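Local coordinates for odorant binding protein OBP69a (PDB 6HHE) that probably binds and carries small odorant molecules, as a secreted all-helical member of the insect PBP/GOBP family, at residues A[17-22]-A[45-50]; A[38-43]-A[99-104]. All blocks are in the same frame, centred on the assembly; numbering follows the deposited sequence.

Contact 1. Residues A[17-22]-A[45-50]; sequences LCIKET and KCFIHC
Cys18 carries SG anti to its carbonyl carbon, while Cys50 carries SG anti to its backbone N (chi1 -176°). These torsions bring the two sulfurs together in the first-to-third cysteine link of the classic six-cysteine insect odorant-binding protein fold. The SG atoms of Cys18 and Cys50 are 2.1 Å apart, and chi3 of -83° is close to a relaxed right angle. The bond ties helix 10-22 to helix 42-55. The two segments cross obliquely, nearer antiparallel than parallel (137° between their directions), with their axes 9.1 Å apart. Phe47 also has CG anti to its N, so its ring lies alongside Ile19 and points the same way. Ring atom CE1 of Phe47 sits 3.7 Å from Cys18 CB and 3.9 Å from Ile19 CG1. Phe29 meets the same ring edge-to-face. In one of its two conformers, the extended Glu21 chain brings OE1 3.7 Å from Cys50 SG, and OE1 also forms a salt bridge with Lys54. Thr22 holds OG1 in the crowded position between N and carbonyl carbon. There it bonds to Cys18 O at 2.8 Å, beside Thr22 N as second donor. Its methyl thereby faces the other helix, with Thr22 CG2 3.6 Å from Cys46 O.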
ATOM      1  N   LEU A  17      -3.667 -13.996   2.003  1.00 28.30           N
ATOM      2  CA  LEU A  17      -4.929 -13.677   2.662  1.00 30.30           C
ATOM      3  C   LEU A  17      -5.649 -12.552   1.944  1.00 26.31           C
ATOM      4  O   LEU A  17      -6.853 -12.634   1.653  1.00 26.08           O
ATOM      5  CB  LEU A  17      -4.696 -13.268   4.119  1.00 34.39           C
ATOM      6  CG  LEU A  17      -4.364 -14.313   5.173  1.00 42.92           C
ATOM      7  CD1 LEU A  17      -4.239 -13.594   6.504  1.00 36.67           C
ATOM      8  CD2 LEU A  17      -5.427 -15.351   5.209  1.00 37.52           C
ATOM      9  N   CYS A  18      -4.905 -11.496   1.623  1.00 26.45           N
ATOM     10  CA  CYS A  18      -5.561 -10.331   1.043  1.00 23.78           C
ATOM     11  C   CYS A  18      -6.006 -10.590  -0.392  1.00 29.55           C
ATOM     12  O   CYS A  18      -7.062 -10.096  -0.801  1.00 23.28           O
ATOM     13  CB  CYS A  18      -4.642  -9.118   1.118  1.00 25.96           C
ATOM     14  SG  CYS A  18      -4.487  -8.400   2.797  1.00 31.12           S
ATOM     15  N   ILE A  19      -5.252 -11.378  -1.154  1.00 27.45           N
ATOM     16  CA  ILE A  19      -5.741 -11.813  -2.460  1.00 27.33           C
ATOM     17  C   ILE A  19      -7.058 -12.558  -2.327  1.00 29.13           C
ATOM     18  O   ILE A  19      -8.013 -12.293  -3.065  1.00 26.21           O
ATOM     19  CB  ILE A  19      -4.682 -12.661  -3.177  1.00 29.19           C
ATOM     20  CG1 ILE A  19      -3.543 -11.759  -3.607  1.00 30.17           C
ATOM     21  CG2 ILE A  19      -5.318 -13.389  -4.355  1.00 31.44           C
ATOM     22  CD1 ILE A  19      -2.334 -12.511  -4.119  1.00 31.75           C
ATOM     23  N   LYS A  20      -7.146 -13.497  -1.375  1.00 23.22           N
ATOM     24  CA  LYS A  20      -8.337 -14.320  -1.307  1.00 22.67           C
ATOM     25  C   LYS A  20      -9.532 -13.498  -0.845  1.00 30.33           C
ATOM     26  O   LYS A  20     -10.645 -13.681  -1.338  1.00 30.37           O
ATOM     27  CB  LYS A  20      -8.117 -15.511  -0.371  1.00 26.79           C
ATOM     28  CG  LYS A  20      -7.178 -16.552  -0.924  1.00 30.56           C
ATOM     29  CD  LYS A  20      -7.091 -17.720   0.062  1.00 32.49           C
ATOM     30  CE  LYS A  20      -6.571 -18.978  -0.610  1.00 44.33           C
ATOM     31  NZ  LYS A  20      -5.241 -18.721  -1.194  1.00 41.57           N
ATOM     32  N   GLU A  21      -9.270 -12.556   0.073  0.58 23.02           N
ATOM     33  CA  GLU A  21     -10.297 -11.737   0.691  0.58 25.38           C
ATOM     34  C   GLU A  21     -10.873 -10.711  -0.281  0.58 20.70           C
ATOM     35  O   GLU A  21     -12.065 -10.388  -0.195  0.58 23.68           O
ATOM     36  CB  GLU A  21      -9.687 -11.066   1.934  0.58 29.50           C
ATOM     37  CG  GLU A  21     -10.607 -10.201   2.760  0.58 33.69           C
ATOM     38  CD  GLU A  21      -9.911  -9.577   3.978  0.58 32.53           C
ATOM     39  OE1 GLU A  21      -8.997 -10.195   4.575  0.58 29.95           O
ATOM     40  OE2 GLU A  21     -10.335  -8.466   4.353  0.58 40.83           O
ATOM     41  N   THR A  22     -10.065 -10.186  -1.233  1.00 21.75           N
ATOM     42  CA  THR A  22     -10.469  -9.118  -2.128  1.00 22.95           C
ATOM     43  C   THR A  22     -10.777  -9.566  -3.551  1.00 26.70           C
ATOM     44  O   THR A  22     -11.385  -8.794  -4.312  1.00 23.15           O
ATOM     45  CB  THR A  22      -9.399  -8.024  -2.228  1.00 21.59           C
ATOM     46  OG1 THR A  22      -8.205  -8.572  -2.785  1.00 23.13           O
ATOM     47  CG2 THR A  22      -9.140  -7.429  -0.866  1.00 24.88           C
ATOM     48  N   LYS A  45      -7.762  -1.615  -5.348  1.00 19.04           N
ATOM     49  CA  LYS A  45      -7.853  -0.643  -4.265  1.00 18.03           C
ATOM     50  C   LYS A  45      -8.074  -1.364  -2.944  1.00 22.18           C
ATOM     51  O   LYS A  45      -7.450  -1.033  -1.923  1.00 21.35           O
ATOM     52  CB  LYS A  45      -9.016   0.337  -4.527  1.00 18.31           C
ATOM     53  CG  LYS A  45      -8.931   1.071  -5.856  1.00 19.58           C
ATOM     54  CD  LYS A  45     -10.003   2.169  -5.904  1.00 22.45           C
ATOM     55  CE  LYS A  45      -9.904   2.781  -7.241  1.00 24.56           C
ATOM     56  NZ  LYS A  45     -11.135   3.652  -7.392  1.00 26.38           N
ATOM     57  N   CYS A  46      -8.952  -2.351  -2.946  1.00 20.13           N
ATOM     58  CA  CYS A  46      -9.256  -3.032  -1.698  1.00 21.07           C
ATOM     59  C   CYS A  46      -8.139  -3.959  -1.261  1.00 19.82           C
ATOM     60  O   CYS A  46      -7.955  -4.118  -0.051  1.00 20.21           O
ATOM     61  CB  CYS A  46     -10.549  -3.790  -1.811  1.00 20.39           C
ATOM     62  SG  CYS A  46     -11.990  -2.689  -1.892  1.00 24.96           S
ATOM     63  N   PHE A  47      -7.406  -4.566  -2.193  1.00 19.74           N
ATOM     64  CA  PHE A  47      -6.190  -5.286  -1.812  1.00 19.58           C
ATOM     65  C   PHE A  47      -5.230  -4.373  -1.079  1.00 22.24           C
ATOM     66  O   PHE A  47      -4.637  -4.761  -0.072  1.00 20.71           O
ATOM     67  CB  PHE A  47      -5.527  -5.878  -3.056  1.00 19.86           C
ATOM     68  CG  PHE A  47      -4.200  -6.486  -2.784  1.00 22.15           C
ATOM     69  CD1 PHE A  47      -4.125  -7.772  -2.272  1.00 21.33           C
ATOM     70  CD2 PHE A  47      -3.035  -5.775  -3.035  1.00 24.15           C
ATOM     71  CE1 PHE A  47      -2.860  -8.313  -1.980  1.00 22.71           C
ATOM     72  CE2 PHE A  47      -1.760  -6.299  -2.731  1.00 22.67           C
ATOM     73  CZ  PHE A  47      -1.698  -7.591  -2.214  1.00 25.90           C
ATOM     74  N   ILE A  48      -4.982  -3.177  -1.628  1.00 18.58           N
ATOM     75  CA  ILE A  48      -4.050  -2.252  -0.994  1.00 20.22           C
ATOM     76  C   ILE A  48      -4.554  -1.872   0.390  1.00 23.82           C
ATOM     77  O   ILE A  48      -3.791  -1.911   1.367  1.00 23.23           O
ATOM     78  CB  ILE A  48      -3.844  -1.013  -1.893  1.00 19.38           C
ATOM     79  CG1 ILE A  48      -3.240  -1.445  -3.215  1.00 22.19           C
ATOM     80  CG2 ILE A  48      -2.940  -0.027  -1.179  1.00 25.30           C
ATOM     81  CD1 ILE A  48      -3.115  -0.340  -4.207  1.00 24.07           C
ATOM     82  N   HIS A  49      -5.860  -1.609   0.525  1.00 20.51           N
ATOM     83  CA  HIS A  49      -6.400  -1.352   1.853  1.00 21.79           C
ATOM     84  C   HIS A  49      -6.180  -2.535   2.789  1.00 24.43           C
ATOM     85  O   HIS A  49      -5.803  -2.343   3.947  1.00 24.27           O
ATOM     86  CB  HIS A  49      -7.887  -1.024   1.764  1.00 22.76           C
ATOM     87  CG  HIS A  49      -8.517  -0.824   3.091  1.00 24.27           C
ATOM     88  ND1 HIS A  49      -9.089  -1.860   3.800  1.00 24.32           N
ATOM     89  CD2 HIS A  49      -8.604   0.273   3.875  1.00 29.40           C
ATOM     90  CE1 HIS A  49      -9.514  -1.400   4.966  1.00 30.61           C
ATOM     91  NE2 HIS A  49      -9.256  -0.107   5.026  1.00 30.01           N
ATOM     92  N   CYS A  50      -6.388  -3.751   2.287  1.00 21.59           N
ATOM     93  CA  CYS A  50      -6.237  -4.980   3.082  1.00 22.95           C
ATOM     94  C   CYS A  50      -4.830  -5.081   3.634  1.00 25.28           C
ATOM     95  O   CYS A  50      -4.647  -5.406   4.821  1.00 25.97           O
ATOM     96  CB  CYS A  50      -6.574  -6.168   2.172  1.00 19.66           C
ATOM     97  SG  CYS A  50      -6.537  -7.820   3.072  1.00 30.20           S
TER

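Contact 2. Residues A[38-43]-A[99-104]; sequences MPNNQR and TAFLTT
Phe101 loses the most surface here, followed by Met38, with Asn40 and Thr104 well behind. Phe101 points from helix 96-110 toward the turn that leads into helix 42-55. Its CG is anti to the backbone N. Met38 reaches back tip to tip, and the bend at chi3 (-70°) folds its methyl over one ring face. Met38 CE lies 3.9 Å from the centroid of the Phe101 ring, 27° off the normal, which makes a CH-pi contact. The methyl is shifted toward the rim and approaches Phe101 CE1 to 3.5 Å. The sulfur lies oblique to the ring, in a Met-aromatic contact. Met38 CE also rests 4.1 Å from Thr104 CG2. Thr104 OG1 turns to its own helix and donates to Ala100 O at 2.9 Å. Asn40 is the centre of an inverse gamma turn. Its side chain and that of Phe101 cross at about a right angle, amide and ring planes 64° apart, with Asn40 ND2 3.5 Å from Phe101 CE2. Lys45 adds a cation-pi contact to Phe101. Phe101 thus bridges from helix 96-110 to the turn just before helix 42-55; Ile48 of that helix and Phe119 of helix 112-121 each touch Met38 and Thr104.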
ATOM      1  N   MET A  38      -1.079   2.301 -11.680  1.00 22.58           N
ATOM      2  CA  MET A  38      -2.035   1.339 -11.062  1.00 21.92           C
ATOM      3  C   MET A  38      -3.407   1.468 -11.706  1.00 21.46           C
ATOM      4  O   MET A  38      -3.959   2.584 -11.782  1.00 22.55           O
ATOM      5  CB  MET A  38      -2.265   1.542  -9.574  1.00 23.65           C
ATOM      6  CG  MET A  38      -1.021   1.457  -8.734  1.00 27.38           C
ATOM      7  SD  MET A  38      -1.477   1.310  -7.004  1.00 30.55           S
ATOM      8  CE  MET A  38      -2.124   2.898  -6.657  1.00 29.25           C
ATOM      9  N   PRO A  39      -3.994   0.382 -12.172  1.00 18.37           N
ATOM     10  CA  PRO A  39      -5.325   0.494 -12.766  1.00 19.18           C
ATOM     11  C   PRO A  39      -6.369   0.788 -11.696  1.00 20.73           C
ATOM     12  O   PRO A  39      -6.296   0.310 -10.541  1.00 19.96           O
ATOM     13  CB  PRO A  39      -5.518  -0.868 -13.440  1.00 24.10           C
ATOM     14  CG  PRO A  39      -4.689  -1.813 -12.602  1.00 21.16           C
ATOM     15  CD  PRO A  39      -3.455  -0.985 -12.275  1.00 19.55           C
ATOM     16  N   ASN A  40      -7.369   1.594 -12.076  1.00 20.59           N
ATOM     17  CA  ASN A  40      -8.426   2.015 -11.155  1.00 20.94           C
ATOM     18  C   ASN A  40      -9.498   0.942 -11.016  1.00 20.36           C
ATOM     19  O   ASN A  40     -10.644   1.109 -11.427  1.00 26.58           O
ATOM     20  CB  ASN A  40      -9.051   3.311 -11.655  1.00 23.27           C
ATOM     21  CG  ASN A  40      -8.313   4.515 -11.151  1.00 38.14           C
ATOM     22  OD1 ASN A  40      -7.299   4.898 -11.710  1.00 39.74           O
ATOM     23  ND2 ASN A  40      -8.812   5.109 -10.074  1.00 46.90           N
ATOM     24  N   ASN A  41      -9.092  -0.220 -10.534  1.00 19.05           N
ATOM     25  CA  ASN A  41     -10.009  -1.330 -10.360  1.00 20.44           C
ATOM     26  C   ASN A  41     -10.238  -1.472  -8.872  1.00 17.15           C
ATOM     27  O   ASN A  41      -9.269  -1.454  -8.055  1.00 18.17           O
ATOM     28  CB  ASN A  41      -9.446  -2.619 -10.968  1.00 22.52           C
ATOM     29  CG  ASN A  41      -9.391  -2.582 -12.496  1.00 25.34           C
ATOM     30  OD1 ASN A  41      -8.382  -2.199 -13.109  1.00 28.95           O
ATOM     31  ND2 ASN A  41     -10.478  -3.017 -13.114  1.00 28.40           N
ATOM     32  N   GLN A  42     -11.498  -1.596  -8.493  1.00 19.95           N
ATOM     33  CA  GLN A  42     -11.821  -1.633  -7.073  1.00 17.27           C
ATOM     34  C   GLN A  42     -11.174  -2.783  -6.344  1.00 19.21           C
ATOM     35  O   GLN A  42     -10.752  -2.590  -5.214  1.00 19.49           O
ATOM     36  CB  GLN A  42     -13.332  -1.755  -6.862  1.00 19.95           C
ATOM     37  CG  GLN A  42     -14.112  -0.573  -7.455  1.00 25.47           C
ATOM     38  CD  GLN A  42     -13.639   0.764  -6.901  1.00 27.61           C
ATOM     39  OE1 GLN A  42     -13.136   1.584  -7.645  1.00 28.05           O
ATOM     40  NE2 GLN A  42     -13.817   0.992  -5.600  1.00 26.18           N
ATOM     41  N   ARG A  43     -10.999  -3.947  -6.990  1.00 19.58           N
ATOM     42  CA  ARG A  43     -10.370  -5.046  -6.251  1.00 18.99           C
ATOM     43  C   ARG A  43      -8.913  -4.747  -5.914  1.00 19.66           C
ATOM     44  O   ARG A  43      -8.451  -5.136  -4.849  1.00 20.12           O
ATOM     45  CB  ARG A  43     -10.437  -6.359  -7.020  1.00 18.36           C
ATOM     46  CG  ARG A  43     -11.817  -6.910  -7.088  1.00 19.84           C
ATOM     47  CD  ARG A  43     -11.945  -7.985  -8.162  1.00 20.77           C
ATOM     48  NE  ARG A  43     -11.771  -7.470  -9.509  1.00 21.75           N
ATOM     49  CZ  ARG A  43     -10.887  -7.960 -10.388  1.00 21.56           C
ATOM     50  NH1 ARG A  43     -10.068  -8.954 -10.067  1.00 29.06           N
ATOM     51  NH2 ARG A  43     -10.806  -7.388 -11.598  1.00 24.41           N
ATOM     52  N   THR A  99      -9.228   5.660  -0.097  1.00 24.78           N
ATOM     53  CA  THR A  99      -8.134   6.289   0.648  1.00 25.09           C
ATOM     54  C   THR A  99      -6.836   5.509   0.494  1.00 20.97           C
ATOM     55  O   THR A  99      -5.773   6.105   0.269  1.00 22.37           O
ATOM     56  CB  THR A  99      -8.471   6.411   2.131  1.00 25.21           C
ATOM     57  OG1 THR A  99      -9.653   7.208   2.272  1.00 28.48           O
ATOM     58  CG2 THR A  99      -7.358   7.089   2.881  1.00 26.52           C
ATOM     59  N   ALA A 100      -6.885   4.176   0.633  1.00 21.08           N
ATOM     60  CA  ALA A 100      -5.650   3.407   0.474  1.00 19.28           C
ATOM     61  C   ALA A 100      -5.047   3.631  -0.906  1.00 22.78           C
ATOM     62  O   ALA A 100      -3.820   3.786  -1.042  1.00 21.67           O
ATOM     63  CB  ALA A 100      -5.921   1.918   0.681  1.00 21.84           C
ATOM     64  N   PHE A 101      -5.896   3.661  -1.937  1.00 22.99           N
ATOM     65  CA  PHE A 101      -5.427   3.807  -3.313  1.00 20.25           C
ATOM     66  C   PHE A 101      -4.829   5.172  -3.546  1.00 18.77           C
ATOM     67  O   PHE A 101      -3.710   5.276  -4.083  1.00 19.67           O
ATOM     68  CB  PHE A 101      -6.591   3.585  -4.273  1.00 20.26           C
ATOM     69  CG  PHE A 101      -6.206   3.523  -5.732  1.00 22.90           C
ATOM     70  CD1 PHE A 101      -5.697   2.353  -6.270  1.00 22.18           C
ATOM     71  CD2 PHE A 101      -6.427   4.604  -6.554  1.00 29.40           C
ATOM     72  CE1 PHE A 101      -5.426   2.260  -7.661  1.00 24.88           C
ATOM     73  CE2 PHE A 101      -6.119   4.535  -7.916  1.00 26.95           C
ATOM     74  CZ  PHE A 101      -5.610   3.377  -8.446  1.00 25.57           C
ATOM     75  N   LEU A 102      -5.560   6.228  -3.167  1.00 21.61           N
ATOM     76  CA  LEU A 102      -5.060   7.596  -3.364  1.00 21.30           C
ATOM     77  C   LEU A 102      -3.772   7.832  -2.582  1.00 21.44           C
ATOM     78  O   LEU A 102      -2.848   8.495  -3.084  1.00 22.37           O
ATOM     79  CB  LEU A 102      -6.133   8.595  -2.938  1.00 24.56           C
ATOM     80  CG  LEU A 102      -7.384   8.585  -3.811  1.00 25.34           C
ATOM     81  CD1 LEU A 102      -8.443   9.408  -3.084  1.00 30.06           C
ATOM     82  CD2 LEU A 102      -7.077   9.123  -5.193  1.00 25.87           C
ATOM     83  N   THR A 103      -3.703   7.318  -1.340  1.00 19.59           N
ATOM     84  CA  THR A 103      -2.495   7.500  -0.549  1.00 19.75           C
ATOM     85  C   THR A 103      -1.338   6.764  -1.198  1.00 19.94           C
ATOM     86  O   THR A 103      -0.227   7.306  -1.292  1.00 19.79           O
ATOM     87  CB  THR A 103      -2.730   7.038   0.893  1.00 20.50           C
ATOM     88  OG1 THR A 103      -3.843   7.794   1.428  1.00 22.94           O
ATOM     89  CG2 THR A 103      -1.511   7.303   1.764  1.00 21.98           C
ATOM     90  N   THR A 104      -1.593   5.561  -1.744  1.00 19.29           N
ATOM     91  CA  THR A 104      -0.516   4.798  -2.373  1.00 18.08           C
ATOM     92  C   THR A 104      -0.081   5.438  -3.689  1.00 19.65           C
ATOM     93  O   THR A 104       1.122   5.391  -4.008  1.00 20.27           O
ATOM     94  CB  THR A 104      -0.953   3.344  -2.570  1.00 19.50           C
ATOM     95  OG1 THR A 104      -1.156   2.757  -1.287  1.00 20.98           O
ATOM     96  CG2 THR A 104       0.120   2.559  -3.294  1.00 20.44           C
TER

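Both contacts involve helix 42-55 or the turn leading into it. Contact 1 joins the middle of the helix to helix 10-22, and contact 2 joins that turn to helix 96-110. Contact 2 is the more buried, though Asn40 lies exposed at its margin. Contact 1 is partly buried, with Glu21 exposed. Their chemistry differs: contact 1 is fixed covalently, whereas contact 2 relies on a methionine against an aromatic ring. The two meet directly along helix 42-55. Ile48 CG2 lies 3.3 Å from Thr104 OG1, and Lys45 CG lies 3.5 Å from Phe101 CD1. Cys46 also forms a disulfide with Cys97, so helix 42-55 is bonded covalently to both helix 10-22 and helix 96-110.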